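Local coordinates for putative metal binding protein (Coccidioides immitis, PDB 3CVG), which probably binds a metal ion or another small solute between two lobes, as members of the periplasmic binding protein superfamily do, at residues 158-163 and 178-183; 146-151 and 188-193; 84-89 and 238-243. All coordinates share one frame; numbering follows the deposited sequence.

Interaction 1 of 3, residues 158-163 and 178-183; sequences IKEAEL and TWYHQY
The carboxylate of Glu-160 and the phenol of Tyr-180 approach from opposite directions, the carboxylate oxygen OE1 arriving at the hydroxyl edge of the ring, in a contact that is buried although it covers little surface. Tyr-180 OH donates to Glu-160 OE1 over 2.8 Å, and OE1 accepts through its syn lone pair, on the side of OE2. OE1 lies in the plane of the phenol ring, where it also comes to 3.5 Å from Tyr-180 CE1, while the carboxylate itself is turned 50° out of the ring plane. The glutamate reaches this position by a bent chain: CG sits between the backbone N and the carbonyl carbon (chi1 45°), and the chain bends again at the next bond. Tyr-180 needs no such kink, its ring leaving the strand with CG trans to the backbone N. Helix 155-166 and strand 180-182 belong to a beta-alpha-beta unit that starts with strand 147-149, a recurrent element of the lobes of periplasmic binding proteins. From the first strand Ser-149 OG bonds to both Glu-160 OE2 and Tyr-180 OH, so each carboxylate oxygen is engaged by a hydroxyl, which would tend to stabilise a negative charge there. Trp-164, farther along the helix, sets its ring at about 80° to that of Tyr-180, and Phe-147 touches both Tyr-180 and Glu-160.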
# COMPACT_ATOMS: atom_id res chain seq x y z
N ILE A 158 1.26 -9.32 2.60
CA ILE A 158 2.08 -9.92 1.55
C ILE A 158 3.55 -9.51 1.77
O ILE A 158 4.45 -10.34 1.73
CB ILE A 158 1.61 -9.42 0.14
CG1 ILE A 158 0.29 -10.10 -0.23
CG2 ILE A 158 2.69 -9.69 -0.92
CD1 ILE A 158 -0.47 -9.38 -1.37
N LYS A 159 3.76 -8.22 2.04
CA LYS A 159 5.09 -7.68 2.23
C LYS A 159 5.88 -8.34 3.37
O LYS A 159 7.01 -8.80 3.17
CB LYS A 159 5.00 -6.19 2.50
CG LYS A 159 6.31 -5.57 2.96
CD LYS A 159 7.13 -5.02 1.81
CE LYS A 159 7.53 -6.06 0.80
NZ LYS A 159 7.21 -5.57 -0.58
N GLU A 160 5.32 -8.36 4.58
CA GLU A 160 6.06 -8.99 5.65
C GLU A 160 6.22 -10.49 5.45
O GLU A 160 7.22 -11.07 5.86
CB GLU A 160 5.41 -8.66 7.00
CG GLU A 160 3.88 -8.80 7.08
CD GLU A 160 3.42 -10.11 7.70
OE1 GLU A 160 4.28 -10.96 8.00
OE2 GLU A 160 2.19 -10.28 7.87
N ALA A 161 5.21 -11.11 4.83
CA ALA A 161 5.25 -12.56 4.60
C ALA A 161 6.45 -12.76 3.67
O ALA A 161 7.31 -13.63 3.92
CB ALA A 161 3.90 -13.12 3.91
N GLU A 162 6.53 -11.92 2.64
CA GLU A 162 7.61 -11.95 1.68
C GLU A 162 8.97 -11.78 2.39
O GLU A 162 9.92 -12.50 2.08
CB GLU A 162 7.40 -10.80 0.73
CG GLU A 162 7.87 -11.04 -0.68
CD GLU A 162 7.25 -10.01 -1.62
OE1 GLU A 162 7.64 -8.82 -1.55
OE2 GLU A 162 6.35 -10.38 -2.40
N LEU A 163 9.06 -10.82 3.31
CA LEU A 163 10.32 -10.55 4.02
C LEU A 163 10.76 -11.75 4.86
O LEU A 163 11.93 -12.12 4.86
CB LEU A 163 10.17 -9.28 4.87
CG LEU A 163 10.03 -8.01 4.03
CD1 LEU A 163 9.68 -6.83 4.92
CD2 LEU A 163 11.33 -7.76 3.30
N THR A 178 5.11 -18.54 18.10
CA THR A 178 4.18 -17.80 18.93
C THR A 178 4.41 -16.31 19.02
O THR A 178 3.49 -15.57 19.39
CB THR A 178 4.10 -18.41 20.38
OG1 THR A 178 5.37 -18.32 21.02
CG2 THR A 178 3.68 -19.87 20.30
N TRP A 179 5.63 -15.86 18.70
CA TRP A 179 5.93 -14.43 18.70
C TRP A 179 5.38 -13.74 17.42
O TRP A 179 5.41 -12.51 17.30
CB TRP A 179 7.45 -14.20 18.79
CG TRP A 179 8.27 -15.07 17.88
CD1 TRP A 179 8.86 -16.26 18.20
CD2 TRP A 179 8.63 -14.81 16.52
NE1 TRP A 179 9.56 -16.75 17.12
CE2 TRP A 179 9.44 -15.88 16.07
CE3 TRP A 179 8.34 -13.77 15.62
CZ2 TRP A 179 9.96 -15.94 14.78
CZ3 TRP A 179 8.86 -13.83 14.33
CH2 TRP A 179 9.66 -14.91 13.92
N TYR A 180 4.91 -14.55 16.47
CA TYR A 180 4.33 -14.02 15.23
C TYR A 180 2.88 -13.76 15.62
O TYR A 180 2.05 -14.68 15.64
CB TYR A 180 4.43 -15.06 14.11
CG TYR A 180 4.03 -14.55 12.73
CD1 TYR A 180 4.83 -13.62 12.05
CD2 TYR A 180 2.87 -15.00 12.11
CE1 TYR A 180 4.48 -13.17 10.76
CE2 TYR A 180 2.51 -14.55 10.84
CZ TYR A 180 3.31 -13.64 10.17
OH TYR A 180 2.95 -13.21 8.90
N HIS A 181 2.61 -12.50 15.94
CA HIS A 181 1.32 -12.05 16.42
C HIS A 181 0.30 -11.62 15.37
O HIS A 181 0.48 -10.62 14.66
CB HIS A 181 1.55 -10.89 17.40
CG HIS A 181 0.29 -10.33 17.99
ND1 HIS A 181 0.22 -9.04 18.48
CD2 HIS A 181 -0.94 -10.86 18.16
CE1 HIS A 181 -1.01 -8.81 18.92
NE2 HIS A 181 -1.73 -9.90 18.74
N GLN A 182 -0.78 -12.39 15.30
CA GLN A 182 -1.87 -12.14 14.37
C GLN A 182 -2.87 -11.18 14.99
O GLN A 182 -3.55 -11.53 15.95
CB GLN A 182 -2.59 -13.45 14.03
CG GLN A 182 -1.77 -14.42 13.19
CD GLN A 182 -2.52 -15.72 12.91
OE1 GLN A 182 -3.75 -15.75 12.85
NE2 GLN A 182 -1.77 -16.80 12.73
N TYR A 183 -2.95 -9.97 14.45
CA TYR A 183 -3.90 -8.97 14.94
C TYR A 183 -4.60 -8.52 13.66
O TYR A 183 -4.13 -7.62 12.95
CB TYR A 183 -3.15 -7.81 15.59
CG TYR A 183 -4.05 -6.80 16.26
CD1 TYR A 183 -4.69 -7.09 17.47
CD2 TYR A 183 -4.30 -5.57 15.66
CE1 TYR A 183 -5.55 -6.15 18.08
CE2 TYR A 183 -5.16 -4.63 16.26
CZ TYR A 183 -5.77 -4.93 17.46
OH TYR A 183 -6.61 -4.00 18.04

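Interaction 2 of 3, residues 146-151 and 188-193; sequences RFLSRY and IQALTA
Leu-148 and Arg-150 reach from strand 147-149 and the turn after it onto two alanines of helix 187-196, the packing of a helix on a sheet strand within an alpha/beta lobe of the binding-protein fold. The close-packed part is apolar and is made by Leu-148, the aliphatic stem of Arg-150 and the alanines. Leu-148 carries its CG trans to the backbone N (chi1 -167°), which spreads the two methyls over one turn of helix: CD1 lies 3.9 Å from Ala-193 CB, and CD2 lies 4.0 Å from Ala-190 CB. The same CD1 also rests 3.6 Å from Ala-190 O. Between the nearest backbone positions, Arg-150 CA and Ala-190 CA, the spacing is 6.7 Å. The guanidinium end of Arg-150 makes the looser, partly exposed border. It goes on past the helix to outside partners, Asp-152 in a salt bridge through NH2 and Thr-185 O through NE, and the side chain comes within about 3 Å of the modelled calcium ion. Across the contact itself the arginine offers only methylenes, which press on Ala-190 more closely than the leucine methyls do, with CG 3.5 Å and CD 3.8 Å from Ala-190 CB.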
# COMPACT_ATOMS: atom_id res chain seq x y z
N ARG A 146 8.45 -9.51 19.57
CA ARG A 146 7.25 -10.00 18.91
C ARG A 146 7.00 -9.18 17.63
O ARG A 146 7.39 -8.01 17.55
CB ARG A 146 6.04 -9.92 19.86
CG ARG A 146 6.13 -10.89 21.06
CD ARG A 146 5.03 -10.64 22.07
NE ARG A 146 3.69 -10.79 21.50
CZ ARG A 146 3.13 -11.95 21.19
NH1 ARG A 146 3.79 -13.09 21.41
NH2 ARG A 146 1.91 -11.99 20.69
N PHE A 147 6.39 -9.81 16.63
CA PHE A 147 6.11 -9.14 15.35
C PHE A 147 4.62 -9.22 15.05
O PHE A 147 4.05 -10.31 15.02
CB PHE A 147 6.88 -9.83 14.22
CG PHE A 147 6.67 -9.20 12.88
CD1 PHE A 147 7.47 -8.14 12.47
CD2 PHE A 147 5.63 -9.62 12.06
CE1 PHE A 147 7.24 -7.52 11.25
CE2 PHE A 147 5.40 -9.00 10.83
CZ PHE A 147 6.21 -7.95 10.44
N LEU A 148 4.00 -8.06 14.81
CA LEU A 148 2.56 -8.01 14.52
C LEU A 148 2.23 -8.10 13.03
O LEU A 148 2.67 -7.28 12.22
CB LEU A 148 1.94 -6.73 15.10
CG LEU A 148 0.40 -6.64 15.16
CD1 LEU A 148 -0.00 -5.71 16.29
CD2 LEU A 148 -0.22 -6.17 13.83
N SER A 149 1.44 -9.12 12.69
CA SER A 149 1.01 -9.34 11.32
C SER A 149 -0.50 -9.15 11.21
O SER A 149 -1.26 -9.68 12.02
CB SER A 149 1.40 -10.76 10.86
OG SER A 149 0.72 -11.13 9.67
N ARG A 150 -0.93 -8.38 10.22
CA ARG A 150 -2.36 -8.17 10.01
C ARG A 150 -3.02 -9.46 9.50
O ARG A 150 -4.24 -9.60 9.56
CB ARG A 150 -2.58 -7.00 9.06
CG ARG A 150 -2.37 -5.65 9.75
CD ARG A 150 -2.38 -4.49 8.77
NE ARG A 150 -3.58 -4.50 7.94
CZ ARG A 150 -3.64 -3.98 6.72
NH1 ARG A 150 -2.57 -3.40 6.19
NH2 ARG A 150 -4.77 -4.05 6.02
N TYR A 151 -2.20 -10.38 8.98
CA TYR A 151 -2.67 -11.71 8.54
C TYR A 151 -4.01 -11.63 7.82
O TYR A 151 -4.94 -12.40 8.12
CB TYR A 151 -2.80 -12.61 9.79
CG TYR A 151 -2.44 -14.07 9.60
CD1 TYR A 151 -1.14 -14.45 9.27
CD2 TYR A 151 -3.40 -15.07 9.75
CE1 TYR A 151 -0.80 -15.78 9.10
CE2 TYR A 151 -3.07 -16.41 9.60
CZ TYR A 151 -1.77 -16.76 9.27
OH TYR A 151 -1.43 -18.08 9.15
N ILE A 188 -4.59 1.43 10.69
CA ILE A 188 -4.45 2.27 11.88
C ILE A 188 -4.53 1.48 13.18
O ILE A 188 -3.67 1.62 14.05
CB ILE A 188 -5.52 3.40 11.89
CG1 ILE A 188 -5.23 4.39 10.75
CG2 ILE A 188 -5.49 4.14 13.23
CD1 ILE A 188 -6.28 5.50 10.61
N GLN A 189 -5.55 0.64 13.32
CA GLN A 189 -5.70 -0.18 14.52
C GLN A 189 -4.48 -1.08 14.72
O GLN A 189 -3.95 -1.18 15.82
CB GLN A 189 -6.96 -1.03 14.43
CG GLN A 189 -8.24 -0.23 14.61
CD GLN A 189 -9.46 -0.91 14.01
OE1 GLN A 189 -9.59 -2.14 14.07
NE2 GLN A 189 -10.36 -0.12 13.44
N ALA A 190 -4.03 -1.72 13.64
CA ALA A 190 -2.86 -2.61 13.73
C ALA A 190 -1.58 -1.90 14.19
O ALA A 190 -0.82 -2.44 15.00
CB ALA A 190 -2.62 -3.31 12.38
N LEU A 191 -1.33 -0.70 13.65
CA LEU A 191 -0.14 0.05 14.05
C LEU A 191 -0.28 0.49 15.51
O LEU A 191 0.66 0.40 16.29
CB LEU A 191 0.07 1.28 13.15
CG LEU A 191 1.24 2.21 13.49
CD1 LEU A 191 2.53 1.40 13.67
CD2 LEU A 191 1.42 3.26 12.39
N THR A 192 -1.48 0.95 15.88
CA THR A 192 -1.75 1.38 17.24
C THR A 192 -1.49 0.22 18.21
O THR A 192 -0.88 0.40 19.27
CB THR A 192 -3.21 1.86 17.39
OG1 THR A 192 -3.42 3.00 16.55
CG2 THR A 192 -3.51 2.23 18.84
N ALA A 193 -1.95 -0.96 17.83
CA ALA A 193 -1.77 -2.15 18.66
C ALA A 193 -0.30 -2.52 18.80
O ALA A 193 0.15 -2.85 19.90
CB ALA A 193 -2.54 -3.33 18.06

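Interaction 3 of 3, residues 84-89 and 238-243; sequences VAERIS and HLLVGA
Glu-86 and Leu-240 face each other with their CA atoms 7.5 Å apart where helix 84-89 lies over strand 238-241, the two axes 10.2 Å apart and running almost the same way, 15° from parallel. This is the helix-on-sheet layering of an alpha/beta lobe of the periplasmic binding protein fold: strand 234-241 pairs with strands 77-80 and 100-111, helix 83-91 covers one face, and Leu-239 points to the other, where helix 248-259 packs. Leu-240 supplies the apolar part. Its fork lies obliquely against the stem of Glu-86, CD2 being 3.9 Å from Glu-86 CG, while CD1 comes to 3.8 Å from Ser-89 OG one turn on; Ile-67 and Leu-70 of helix 63-71 also touch this leucine. At the other end of the glutamate, its side chain crosses that of His-238 at about a right angle, with carboxylate and imidazole planes 46° apart. OE1 rests 3.3 Å from His-238 CB, and although it is also near ND1 the angle is too poor for a hydrogen bond. The polar link is made instead through a water, which donates to Glu-86 OE2 and lies 2.8 Å from His-238 ND1. That same OE2 receives bonds from Thr-80 OG1 and the backbone N of Ser-82 beside the helix start, so strand 77-80 and the following turn fix the carboxylate. The ring of His-238 also stacks on that of Tyr-101. Ser-89 turns its hydroxyl back to the helix: with OG between the backbone N and the carbonyl carbon, it donates to Glu-86 O over 2.6 Å, tilted 17° from the carbonyl plane.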
# COMPACT_ATOMS: atom_id res chain seq x y z
N VAL A 84 3.45 -8.36 -10.47
CA VAL A 84 3.26 -9.70 -11.04
C VAL A 84 1.80 -10.00 -11.33
O VAL A 84 1.47 -10.54 -12.40
CB VAL A 84 3.81 -10.80 -10.10
CG1 VAL A 84 3.49 -12.18 -10.69
CG2 VAL A 84 5.30 -10.65 -9.93
N ALA A 85 0.93 -9.66 -10.39
CA ALA A 85 -0.50 -9.90 -10.55
C ALA A 85 -1.00 -9.05 -11.72
O ALA A 85 -1.89 -9.47 -12.47
CB ALA A 85 -1.25 -9.54 -9.26
N GLU A 86 -0.42 -7.86 -11.86
CA GLU A 86 -0.79 -6.96 -12.94
C GLU A 86 -0.43 -7.61 -14.28
O GLU A 86 -1.26 -7.69 -15.18
CB GLU A 86 -0.08 -5.61 -12.76
CG GLU A 86 -0.75 -4.71 -11.70
CD GLU A 86 0.23 -3.80 -10.97
OE1 GLU A 86 1.27 -3.42 -11.56
OE2 GLU A 86 -0.05 -3.46 -9.79
N ARG A 87 0.81 -8.08 -14.40
CA ARG A 87 1.28 -8.74 -15.62
C ARG A 87 0.39 -9.92 -16.01
O ARG A 87 0.08 -10.11 -17.19
CB ARG A 87 2.72 -9.24 -15.46
CG ARG A 87 3.19 -10.13 -16.62
CD ARG A 87 4.62 -10.63 -16.41
NE ARG A 87 4.72 -11.67 -15.40
CZ ARG A 87 4.24 -12.90 -15.53
NH1 ARG A 87 3.61 -13.26 -16.64
NH2 ARG A 87 4.39 -13.78 -14.54
N ILE A 88 0.00 -10.72 -15.02
CA ILE A 88 -0.83 -11.88 -15.28
C ILE A 88 -2.25 -11.50 -15.69
O ILE A 88 -2.84 -12.16 -16.54
CB ILE A 88 -0.86 -12.82 -14.04
CG1 ILE A 88 0.55 -13.35 -13.78
CG2 ILE A 88 -1.84 -13.97 -14.28
CD1 ILE A 88 0.66 -14.29 -12.59
N SER A 89 -2.79 -10.43 -15.11
CA SER A 89 -4.14 -10.00 -15.46
C SER A 89 -4.18 -9.61 -16.94
O SER A 89 -5.17 -9.83 -17.63
CB SER A 89 -4.56 -8.80 -14.60
OG SER A 89 -3.88 -7.62 -15.00
N HIS A 238 0.04 0.87 -9.59
CA HIS A 238 -0.20 0.94 -11.03
C HIS A 238 -1.70 0.96 -11.30
O HIS A 238 -2.50 0.45 -10.51
CB HIS A 238 0.40 -0.28 -11.75
CG HIS A 238 1.88 -0.22 -11.94
ND1 HIS A 238 2.78 -0.47 -10.92
CD2 HIS A 238 2.62 0.06 -13.04
CE1 HIS A 238 4.01 -0.35 -11.39
NE2 HIS A 238 3.94 -0.03 -12.67
N LEU A 239 -2.08 1.56 -12.43
CA LEU A 239 -3.48 1.61 -12.83
C LEU A 239 -3.70 0.56 -13.91
O LEU A 239 -2.85 0.38 -14.79
CB LEU A 239 -3.86 2.97 -13.39
CG LEU A 239 -5.32 3.07 -13.85
CD1 LEU A 239 -6.21 3.17 -12.63
CD2 LEU A 239 -5.52 4.28 -14.74
N LEU A 240 -4.82 -0.15 -13.84
CA LEU A 240 -5.15 -1.16 -14.83
C LEU A 240 -6.42 -0.75 -15.55
O LEU A 240 -7.41 -0.39 -14.92
CB LEU A 240 -5.36 -2.52 -14.17
CG LEU A 240 -4.15 -3.22 -13.53
CD1 LEU A 240 -4.59 -4.51 -12.85
CD2 LEU A 240 -3.10 -3.50 -14.59
N VAL A 241 -6.38 -0.79 -16.88
CA VAL A 241 -7.54 -0.46 -17.69
C VAL A 241 -8.20 -1.77 -18.09
O VAL A 241 -7.58 -2.61 -18.75
CB VAL A 241 -7.14 0.33 -18.95
CG1 VAL A 241 -8.33 0.47 -19.89
CG2 VAL A 241 -6.62 1.71 -18.55
N GLY A 242 -9.44 -1.95 -17.66
CA GLY A 242 -10.16 -3.17 -17.97
C GLY A 242 -10.38 -3.37 -19.46
O GLY A 242 -10.71 -2.43 -20.17
N ALA A 243 -10.18 -4.60 -19.93
CA ALA A 243 -10.36 -4.92 -21.34
C ALA A 243 -11.83 -4.89 -21.73
O ALA A 243 -12.19 -4.43 -22.82
CB ALA A 243 -9.76 -6.29 -21.65
O HOH W 1 1.96 -1.80 -8.62

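How the interactions relate
Interactions 1 and 2 are neighbours, their centres 9 Å apart, and cover different sides of strand 147-149: Ser-149 turns to the helix of interaction 1, Leu-148 to that of interaction 2. They touch directly, His-181 O lying 2.7 Å from Ser-149 N in a probable hydrogen bond and Tyr-183 CE2 lying 3.4 Å from Ala-193 CB. Interaction 3 is remote, its centre about 26 Å from that of interaction 1 and 29 Å from that of interaction 2, across the chain's centre from the latter. The calcium ion relates unequally to the three contacts: the side chain of Arg-150 comes to about 3 Å from it, that of Glu-160 to about 9 Å and that of Glu-86 to about 13 Å.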